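Long-range contact in Pre-mRNA-splicing factor 38 (Chaetomium thermophilum, PDB 5F5T), which is probably required for pre-mRNA splicing as a spliceosomal protein of the PRP38 family: residues 109-120 and 143-151. Sequence-based numbering, arbitrary orientation.
Sequences LYFGGEKFKYLR and FLEDRRKLR
Arg148 reaches across to the end of helix 102-115 and takes hold of Gly113 O end-on, with NH1 and NH2 each 2.8 Å from that one oxygen. The oxygen lies in the guanidinium plane, while Lys117 CB sits over the centre of one face, 3.5 Å from Arg148 CZ. Along its NE edge the same guanidinium meets Asp146 side-on: NE goes to OD1, and NH2 to OD2 at 2.6 Å, both on syn lone pairs. Asp146 OD1 also accepts from the backbone N of Arg148, closing an Asx turn that presents the carboxylate to its arginine. Asp146 OD2 has a second cationic neighbour, Arg120 NH2, at 2.9 Å in a salt bridge whose hydrogen bond is weak and bent. The shared carboxylate probably offsets the closeness of the two arginines. With an alanine at Arg148, Gly113 O is likely to lose both donors and Asp146 its side-on partner, leaving the carboxylate held across the contact only by the weak bond to Arg120.

Arg120, bent at chi3 (-52°), tucks its guanidinium between Arg148 NH2 over one face and Phe143 CE1 over the other, guanidinium and ring planes 42° apart, and its CD lies over that ring in a CH-pi contact. Its NE bonds to Leu109 O. Leu109 CD2 packs on Phe143 CE2, and Tyr110 CE1 on Phe143 CZ. At the opposite end, Tyr118 OH accepts from Arg151 N at 2.8 Å, with Leu150 CD2 over the ring face, and extended Lys117 carries NZ to Lys149 O.

Lys117 NZ also forms a salt bridge to an acidic side chain of another protein chain. The contact thus ties the junction of helices 102-115 and 117-130 to the 3-10 turn and loop leading into strand 149-153, and to the start of that strand, which pairs antiparallel with strand 158-162; helix 163-172 packs on Phe143 and Leu150, and helix 61-71 on Tyr118.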
# COMPACT_ATOMS: atom_id res chain seq x y z
N LEU A 109 0.50 -6.60 12.73
CA LEU A 109 1.55 -6.30 11.77
C LEU A 109 2.82 -7.08 12.09
O LEU A 109 3.24 -7.94 11.31
CB LEU A 109 1.83 -4.80 11.77
CG LEU A 109 2.56 -4.18 10.58
CD1 LEU A 109 1.70 -4.23 9.34
CD2 LEU A 109 2.96 -2.74 10.89
N TYR A 110 3.39 -6.86 13.27
CA TYR A 110 4.70 -7.41 13.54
C TYR A 110 4.65 -8.88 13.93
O TYR A 110 5.29 -9.73 13.29
CB TYR A 110 5.40 -6.59 14.62
CG TYR A 110 5.61 -5.15 14.19
CD1 TYR A 110 6.48 -4.84 13.15
CD2 TYR A 110 4.93 -4.11 14.81
CE1 TYR A 110 6.66 -3.53 12.74
CE2 TYR A 110 5.12 -2.79 14.41
CZ TYR A 110 5.98 -2.51 13.38
OH TYR A 110 6.17 -1.21 12.98
N PHE A 111 3.83 -9.21 14.92
CA PHE A 111 3.87 -10.54 15.51
C PHE A 111 3.00 -11.46 14.66
O PHE A 111 3.42 -12.57 14.24
CB PHE A 111 3.37 -10.47 16.96
CG PHE A 111 3.59 -11.72 17.76
CD1 PHE A 111 2.57 -12.63 17.94
CD2 PHE A 111 4.81 -11.96 18.37
CE1 PHE A 111 2.77 -13.78 18.69
CE2 PHE A 111 5.01 -13.10 19.12
CZ PHE A 111 3.99 -14.01 19.28
N GLY A 112 1.80 -10.97 14.33
CA GLY A 112 0.89 -11.75 13.54
C GLY A 112 1.49 -11.83 12.16
O GLY A 112 1.51 -12.90 11.57
N GLY A 113 2.02 -10.70 11.69
CA GLY A 113 2.54 -10.65 10.34
C GLY A 113 3.68 -11.62 10.19
O GLY A 113 3.80 -12.28 9.15
N GLU A 114 4.51 -11.72 11.22
CA GLU A 114 5.62 -12.65 11.18
C GLU A 114 5.07 -14.06 11.03
O GLU A 114 5.52 -14.82 10.18
CB GLU A 114 6.49 -12.54 12.43
CG GLU A 114 7.98 -12.66 12.15
CD GLU A 114 8.53 -11.49 11.35
OE1 GLU A 114 8.66 -10.39 11.93
OE2 GLU A 114 8.82 -11.67 10.15
N LYS A 115 4.05 -14.39 11.82
CA LYS A 115 3.46 -15.73 11.67
C LYS A 115 2.55 -15.88 10.45
O LYS A 115 2.62 -16.87 9.73
CB LYS A 115 2.70 -16.12 12.94
CG LYS A 115 3.58 -16.25 14.18
CD LYS A 115 2.86 -16.95 15.33
CE LYS A 115 2.00 -15.99 16.13
NZ LYS A 115 0.88 -16.68 16.84
N PHE A 116 1.69 -14.89 10.21
CA PHE A 116 0.71 -14.97 9.13
C PHE A 116 0.79 -13.79 8.16
O PHE A 116 0.40 -12.66 8.49
CB PHE A 116 -0.71 -15.05 9.69
CG PHE A 116 -0.84 -16.02 10.83
CD1 PHE A 116 -0.73 -17.39 10.63
CD2 PHE A 116 -1.09 -15.56 12.11
CE1 PHE A 116 -0.86 -18.27 11.69
CE2 PHE A 116 -1.22 -16.43 13.17
CZ PHE A 116 -1.11 -17.79 12.96
N LYS A 117 1.28 -14.08 6.96
CA LYS A 117 1.55 -13.05 5.97
C LYS A 117 0.31 -12.27 5.56
O LYS A 117 0.40 -11.07 5.33
CB LYS A 117 2.22 -13.66 4.73
CG LYS A 117 1.52 -14.89 4.17
CD LYS A 117 2.43 -15.66 3.24
CE LYS A 117 1.68 -16.72 2.48
NZ LYS A 117 2.55 -17.27 1.41
N TYR A 118 -0.83 -12.94 5.42
CA TYR A 118 -2.06 -12.24 5.04
C TYR A 118 -2.54 -11.32 6.16
O TYR A 118 -3.20 -10.31 5.90
CB TYR A 118 -3.15 -13.24 4.64
CG TYR A 118 -2.87 -13.85 3.28
CD1 TYR A 118 -3.00 -13.09 2.13
CD2 TYR A 118 -2.42 -15.16 3.16
CE1 TYR A 118 -2.72 -13.63 0.89
CE2 TYR A 118 -2.13 -15.70 1.92
CZ TYR A 118 -2.29 -14.93 0.79
OH TYR A 118 -2.01 -15.46 -0.45
N LEU A 119 -2.21 -11.65 7.40
CA LEU A 119 -2.52 -10.76 8.51
C LEU A 119 -1.72 -9.46 8.37
O LEU A 119 -2.22 -8.37 8.62
CB LEU A 119 -2.23 -11.42 9.85
CG LEU A 119 -2.58 -10.58 11.08
CD1 LEU A 119 -4.02 -10.09 10.99
CD2 LEU A 119 -2.38 -11.39 12.35
N ARG A 120 -0.45 -9.60 7.96
CA ARG A 120 0.39 -8.43 7.71
C ARG A 120 -0.13 -7.62 6.54
O ARG A 120 -0.09 -6.39 6.56
CB ARG A 120 1.85 -8.85 7.46
CG ARG A 120 2.74 -7.69 7.04
CD ARG A 120 4.22 -8.00 7.15
NE ARG A 120 4.57 -8.52 8.47
CZ ARG A 120 5.77 -8.96 8.81
NH1 ARG A 120 5.99 -9.41 10.04
NH2 ARG A 120 6.77 -8.95 7.93
N PHE A 143 8.68 -3.26 5.29
CA PHE A 143 8.20 -4.54 4.79
C PHE A 143 8.38 -4.69 3.29
O PHE A 143 7.90 -5.65 2.69
CB PHE A 143 6.74 -4.74 5.20
CG PHE A 143 6.55 -4.71 6.68
CD1 PHE A 143 7.13 -5.68 7.49
CD2 PHE A 143 5.83 -3.69 7.28
CE1 PHE A 143 6.97 -5.65 8.86
CE2 PHE A 143 5.67 -3.65 8.66
CZ PHE A 143 6.24 -4.63 9.44
N LEU A 144 9.08 -3.73 2.69
CA LEU A 144 9.59 -3.91 1.34
C LEU A 144 10.66 -5.01 1.32
O LEU A 144 11.09 -5.46 0.26
CB LEU A 144 10.16 -2.59 0.80
CG LEU A 144 9.16 -1.48 0.45
CD1 LEU A 144 9.90 -0.23 0.02
CD2 LEU A 144 8.21 -1.93 -0.64
N GLU A 145 11.08 -5.43 2.51
CA GLU A 145 12.05 -6.52 2.67
C GLU A 145 11.36 -7.87 2.86
O GLU A 145 12.00 -8.92 2.84
CB GLU A 145 12.98 -6.24 3.85
CG GLU A 145 14.33 -6.91 3.76
CD GLU A 145 15.24 -6.52 4.91
OE1 GLU A 145 16.31 -7.14 5.06
OE2 GLU A 145 14.88 -5.59 5.67
N ASP A 146 10.04 -7.84 3.05
CA ASP A 146 9.26 -9.06 3.20
C ASP A 146 8.98 -9.62 1.81
O ASP A 146 8.25 -9.03 1.01
CB ASP A 146 7.96 -8.77 3.95
CG ASP A 146 7.23 -10.03 4.39
OD1 ASP A 146 7.52 -11.13 3.86
OD2 ASP A 146 6.35 -9.92 5.28
N ARG A 147 9.56 -10.78 1.52
CA ARG A 147 9.56 -11.33 0.17
C ARG A 147 8.62 -12.51 0.03
O ARG A 147 8.61 -13.18 -1.00
CB ARG A 147 10.98 -11.74 -0.22
CG ARG A 147 11.41 -13.05 0.41
CD ARG A 147 12.79 -13.46 -0.06
NE ARG A 147 13.82 -13.15 0.92
CZ ARG A 147 14.51 -14.06 1.59
NH1 ARG A 147 14.27 -15.35 1.38
NH2 ARG A 147 15.43 -13.70 2.46
N ARG A 148 7.82 -12.76 1.06
CA ARG A 148 6.90 -13.90 1.07
C ARG A 148 5.87 -13.79 -0.05
O ARG A 148 5.40 -12.70 -0.38
CB ARG A 148 6.19 -14.01 2.42
CG ARG A 148 7.08 -14.53 3.54
CD ARG A 148 6.35 -14.54 4.88
NE ARG A 148 5.98 -13.19 5.32
CZ ARG A 148 5.25 -12.93 6.40
NH1 ARG A 148 4.82 -13.92 7.16
NH2 ARG A 148 4.97 -11.67 6.71
N LYS A 149 5.52 -14.93 -0.63
CA LYS A 149 4.56 -14.98 -1.73
C LYS A 149 3.12 -14.78 -1.26
O LYS A 149 2.70 -15.31 -0.23
CB LYS A 149 4.67 -16.31 -2.47
CG LYS A 149 6.06 -16.60 -2.99
CD LYS A 149 6.12 -17.98 -3.60
CE LYS A 149 7.52 -18.28 -4.11
NZ LYS A 149 7.61 -19.65 -4.65
N LEU A 150 2.35 -14.04 -2.06
CA LEU A 150 0.93 -13.83 -1.83
C LEU A 150 0.16 -14.10 -3.11
O LEU A 150 0.68 -13.91 -4.21
CB LEU A 150 0.66 -12.40 -1.37
CG LEU A 150 1.26 -11.88 -0.06
CD1 LEU A 150 0.88 -10.42 0.13
CD2 LEU A 150 0.79 -12.72 1.12
N ARG A 151 -1.10 -14.52 -2.97
CA ARG A 151 -1.95 -14.70 -4.13
C ARG A 151 -2.80 -13.45 -4.28
O ARG A 151 -3.26 -12.88 -3.28
CB ARG A 151 -2.85 -15.93 -4.01
CG ARG A 151 -2.11 -17.24 -3.82
CD ARG A 151 -1.28 -17.67 -5.02
NE ARG A 151 -1.93 -17.64 -6.31
CZ ARG A 151 -1.26 -17.83 -7.45
NH1 ARG A 151 0.05 -18.03 -7.40
NH2 ARG A 151 -1.88 -17.80 -8.62